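Local coordinates for protein glucose-6-phosphate isomerase (PDB 3QKI) that probably interconverts glucose 6-phosphate and fructose 6-phosphate, the second step of glycolysis, as a member of the phosphoglucose isomerase family, at residues P380-Q383 with N384-K387; N426-H429 with S430-L434. One frame throughout, in Å; residues are numbered along the deposited sequence. Where two conformers were deposited one is given.

Interaction 1 of 2, residues P380-Q383 with N384-K387; sequences PYFQ and NLLK
Phe382 O takes the amide of Leu385, with N to O 2.9 Å, and Gln383 O accepts from Leu386 N at 3.0 Å. Both N-H groups come from well above the carbonyl planes, about 50° out of them, as expected for such tight i to i+3 bonds. The turn brings Leu385 back over Pro380, where the CB atoms of the two residues lie 3.7 Å apart. Leu386 was deposited in two conformers; in the given one its CD2 branch comes close to the Gln383 side-chain amide, a contact that remains doubtful. Gln383 CG stands anti to its backbone N (chi1 -170°) and the chain then bends, which carries the amide across toward the Leu386 side chain; its OE1 is bonded to Asn225 of the second subunit, while Gln383 N is bonded to Asp227 there. The Asn384 amide, nearly perpendicular to the Phe382 ring (88°), has both ends satisfied: OD1 by Arg233 of the second subunit, ND2 by His452 of its own chain. Such consecutive i to i+3 bonds are characteristic of a short 3-10 turn, here in the loop joining strand 375-380 to helix 388-400, at the dimer interface.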
# COMPACT_ATOMS: atom_id res chain seq x y z
N PRO A 380 -11.06 -1.55 2.96
CA PRO A 380 -12.34 -1.59 2.23
C PRO A 380 -12.55 -2.99 1.62
O PRO A 380 -11.66 -3.51 0.95
CB PRO A 380 -12.17 -0.53 1.15
CG PRO A 380 -10.68 -0.44 0.91
CD PRO A 380 -10.00 -0.89 2.16
N TYR A 381 -13.72 -3.61 1.87
CA TYR A 381 -14.05 -4.93 1.30
C TYR A 381 -14.69 -4.66 -0.09
O TYR A 381 -15.89 -4.86 -0.30
CB TYR A 381 -14.93 -5.75 2.26
CG TYR A 381 -14.07 -6.52 3.23
CD1 TYR A 381 -13.28 -5.86 4.17
CD2 TYR A 381 -13.94 -7.91 3.13
CE1 TYR A 381 -12.41 -6.56 5.01
CE2 TYR A 381 -13.08 -8.62 3.96
CZ TYR A 381 -12.29 -7.94 4.88
OH TYR A 381 -11.43 -8.63 5.70
N PHE A 382 -13.85 -4.13 -1.01
CA PHE A 382 -14.26 -3.69 -2.33
C PHE A 382 -12.99 -3.41 -3.12
O PHE A 382 -12.31 -2.42 -2.88
CB PHE A 382 -15.12 -2.40 -2.21
CG PHE A 382 -16.20 -2.22 -3.26
CD1 PHE A 382 -17.36 -3.00 -3.23
CD2 PHE A 382 -16.05 -1.29 -4.28
CE1 PHE A 382 -18.37 -2.81 -4.20
CE2 PHE A 382 -17.06 -1.11 -5.26
CZ PHE A 382 -18.21 -1.86 -5.20
N GLN A 383 -12.67 -4.31 -4.07
CA GLN A 383 -11.48 -4.16 -4.89
C GLN A 383 -11.39 -2.80 -5.64
O GLN A 383 -10.28 -2.31 -5.83
CB GLN A 383 -11.29 -5.36 -5.83
CG GLN A 383 -9.94 -5.40 -6.56
CD GLN A 383 -8.74 -5.55 -5.66
OE1 GLN A 383 -8.83 -5.91 -4.49
NE2 GLN A 383 -7.57 -5.24 -6.17
N ASN A 384 -12.54 -2.18 -6.02
CA ASN A 384 -12.49 -0.89 -6.71
C ASN A 384 -11.98 0.24 -5.83
O ASN A 384 -11.52 1.24 -6.34
CB ASN A 384 -13.78 -0.58 -7.49
CG ASN A 384 -14.03 -1.60 -8.58
OD1 ASN A 384 -13.11 -2.24 -9.07
ND2 ASN A 384 -15.27 -1.82 -8.95
N LEU A 385 -11.96 0.02 -4.49
CA LEU A 385 -11.38 0.95 -3.53
C LEU A 385 -9.86 0.68 -3.30
O LEU A 385 -9.31 1.15 -2.32
CB LEU A 385 -12.19 0.96 -2.21
CG LEU A 385 -13.55 1.74 -2.29
CD1 LEU A 385 -14.30 1.61 -0.98
CD2 LEU A 385 -13.35 3.20 -2.59
N LEU A 386 -9.18 -0.05 -4.23
CA LEU A 386 -7.75 -0.36 -4.11
C LEU A 386 -6.83 0.85 -3.96
O LEU A 386 -5.73 0.70 -3.45
CB LEU A 386 -7.21 -1.40 -5.13
CG LEU A 386 -7.22 -1.05 -6.63
CD1 LEU A 386 -5.91 -0.52 -7.06
CD2 LEU A 386 -7.41 -2.28 -7.48
N LYS A 387 -7.28 2.04 -4.37
CA LYS A 387 -6.45 3.25 -4.26
C LYS A 387 -6.93 4.21 -3.16
O LYS A 387 -6.36 5.29 -3.01
CB LYS A 387 -6.31 3.97 -5.62
CG LYS A 387 -5.60 3.15 -6.68
CD LYS A 387 -4.14 2.99 -6.39
CE LYS A 387 -3.44 2.14 -7.42
NZ LYS A 387 -2.02 1.93 -7.04

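Interaction 2 of 2, residues N426-H429 with S430-L434; sequences NGQH and SFYQL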
# COMPACT_ATOMS: atom_id res chain seq x y z
N ASN A 426 -7.96 -9.31 0.05
CA ASN A 426 -6.50 -9.29 -0.16
C ASN A 426 -5.67 -9.06 1.11
O ASN A 426 -4.76 -9.85 1.38
CB ASN A 426 -6.09 -8.30 -1.23
CG ASN A 426 -6.57 -8.63 -2.60
OD1 ASN A 426 -7.14 -9.67 -2.85
ND2 ASN A 426 -6.31 -7.74 -3.54
N GLY A 427 -5.97 -7.99 1.87
CA GLY A 427 -5.25 -7.68 3.10
C GLY A 427 -5.40 -8.80 4.11
O GLY A 427 -4.46 -9.18 4.81
N GLN A 428 -6.59 -9.39 4.12
CA GLN A 428 -6.98 -10.50 4.95
C GLN A 428 -6.07 -11.71 4.78
O GLN A 428 -5.61 -12.28 5.77
CB GLN A 428 -8.47 -10.82 4.70
CG GLN A 428 -9.01 -11.97 5.53
CD GLN A 428 -10.47 -12.20 5.22
OE1 GLN A 428 -11.29 -11.26 5.12
NE2 GLN A 428 -10.83 -13.46 5.07
N HIS A 429 -5.71 -12.04 3.52
CA HIS A 429 -4.81 -13.16 3.23
C HIS A 429 -3.33 -12.81 3.30
O HIS A 429 -2.47 -13.67 3.08
CB HIS A 429 -5.20 -13.83 1.91
CG HIS A 429 -6.61 -14.33 1.95
ND1 HIS A 429 -7.00 -15.30 2.85
CD2 HIS A 429 -7.68 -13.96 1.21
CE1 HIS A 429 -8.29 -15.49 2.64
NE2 HIS A 429 -8.75 -14.71 1.66
N SER A 430 -3.03 -11.56 3.63
CA SER A 430 -1.67 -11.06 3.68
C SER A 430 -1.15 -10.85 5.09
O SER A 430 -0.23 -11.55 5.49
CB SER A 430 -1.55 -9.77 2.87
OG SER A 430 -0.28 -9.17 3.04
N PHE A 431 -1.74 -9.90 5.84
CA PHE A 431 -1.24 -9.52 7.15
C PHE A 431 -2.22 -9.63 8.34
O PHE A 431 -1.85 -9.20 9.44
CB PHE A 431 -0.67 -8.09 7.07
CG PHE A 431 -1.66 -7.08 6.50
CD1 PHE A 431 -2.74 -6.63 7.26
CD2 PHE A 431 -1.53 -6.61 5.19
CE1 PHE A 431 -3.69 -5.77 6.71
CE2 PHE A 431 -2.47 -5.74 4.65
CZ PHE A 431 -3.55 -5.32 5.41
N TYR A 432 -3.44 -10.19 8.15
CA TYR A 432 -4.35 -10.32 9.30
C TYR A 432 -3.84 -11.23 10.41
O TYR A 432 -4.30 -11.12 11.53
CB TYR A 432 -5.75 -10.75 8.91
CG TYR A 432 -6.65 -9.68 8.34
CD1 TYR A 432 -6.13 -8.58 7.67
CD2 TYR A 432 -8.03 -9.86 8.31
CE1 TYR A 432 -6.95 -7.67 7.01
CE2 TYR A 432 -8.87 -8.94 7.67
CZ TYR A 432 -8.32 -7.87 6.99
OH TYR A 432 -9.16 -7.03 6.31
N GLN A 433 -2.85 -12.09 10.12
CA GLN A 433 -2.24 -12.93 11.16
C GLN A 433 -1.79 -11.99 12.32
O GLN A 433 -2.12 -12.25 13.48
CB GLN A 433 -1.03 -13.69 10.57
CG GLN A 433 -0.05 -14.22 11.61
CD GLN A 433 -0.69 -15.21 12.55
OE1 GLN A 433 -1.42 -16.13 12.14
NE2 GLN A 433 -0.40 -15.07 13.83
N LEU A 434 -1.07 -10.90 11.98
CA LEU A 434 -0.57 -9.90 12.93
C LEU A 434 -1.74 -9.16 13.61
O LEU A 434 -1.72 -8.99 14.84
CB LEU A 434 0.39 -8.92 12.24
CG LEU A 434 1.09 -7.89 13.13
CD1 LEU A 434 2.40 -7.50 12.58
CD2 LEU A 434 0.26 -6.62 13.25
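With its CG anti to the carbonyl carbon (chi1 -78°), the Tyr432 side chain turns back along the chain and lays its ring flat against Gln428. Phe431 takes the other route: its CG sits between backbone N and carbonyl carbon (chi1 54°), which sets its ring over Gly427. The Tyr432 ring receives Gln428 CA almost on its normal, 3.3 Å from the centroid and 5° off the axis, a CH-pi contact. Gln428 CB and CG continue over the ring, CB coming to 3.5 Å from Tyr432 CE2. From there the Gln428 chain runs out extended, to an amide inclined to the ring; Tyr381 holds its OE1 and Asn471 its NE2.

One face of the Phe431 ring has Gly427 O over its centre, 3.7 Å above the plane, and Gly427 CA lies 3.7 Å from the ring atom CZ. Phe431 CD1 in turn stands at the edge of the Tyr432 ring, in its plane. The same Gly427 O accepts two hydrogen bonds: Phe431 N meets it at 3.0 Å, nearly in line with the C=O bond, and Ser430 N comes from above the carbonyl plane. These are i to i+4 and i to i+3 bonds at the beginning of helix 428-437, where Gly427 allows the aromatic ring to approach the backbone closely. Two N-H donors thus satisfy one buried carbonyl oxygen, which also lies over the Phe431 ring, while the Tyr432 face meets mainly carbon from Gln428.

Interactions 1 and 2 follow one another along the chain, their centres about 15 Å apart, and meet through Tyr381. Its OH lies 2.7 Å from Gln428 OE1 and 2.8 Å from Tyr432 OH, both probable hydrogen bonds, so the loop after strand 375-380 is tied to the first turn of helix 428-437. A second meeting point is plain packing, Gln383 OE1 standing 3.3 Å from Asn426 ND2. Interaction 2 contains His429, seen to bind fructose 6-phosphate in this protein, although none is bound to this chain; the Gln383 and His429 side chains are about 10 Å apart at their nearest atoms. Both contacts also touch the second subunit, where Glu256 packs on His429 and Gln394, itself a sugar-phosphate-binding residue, packs on Ser430.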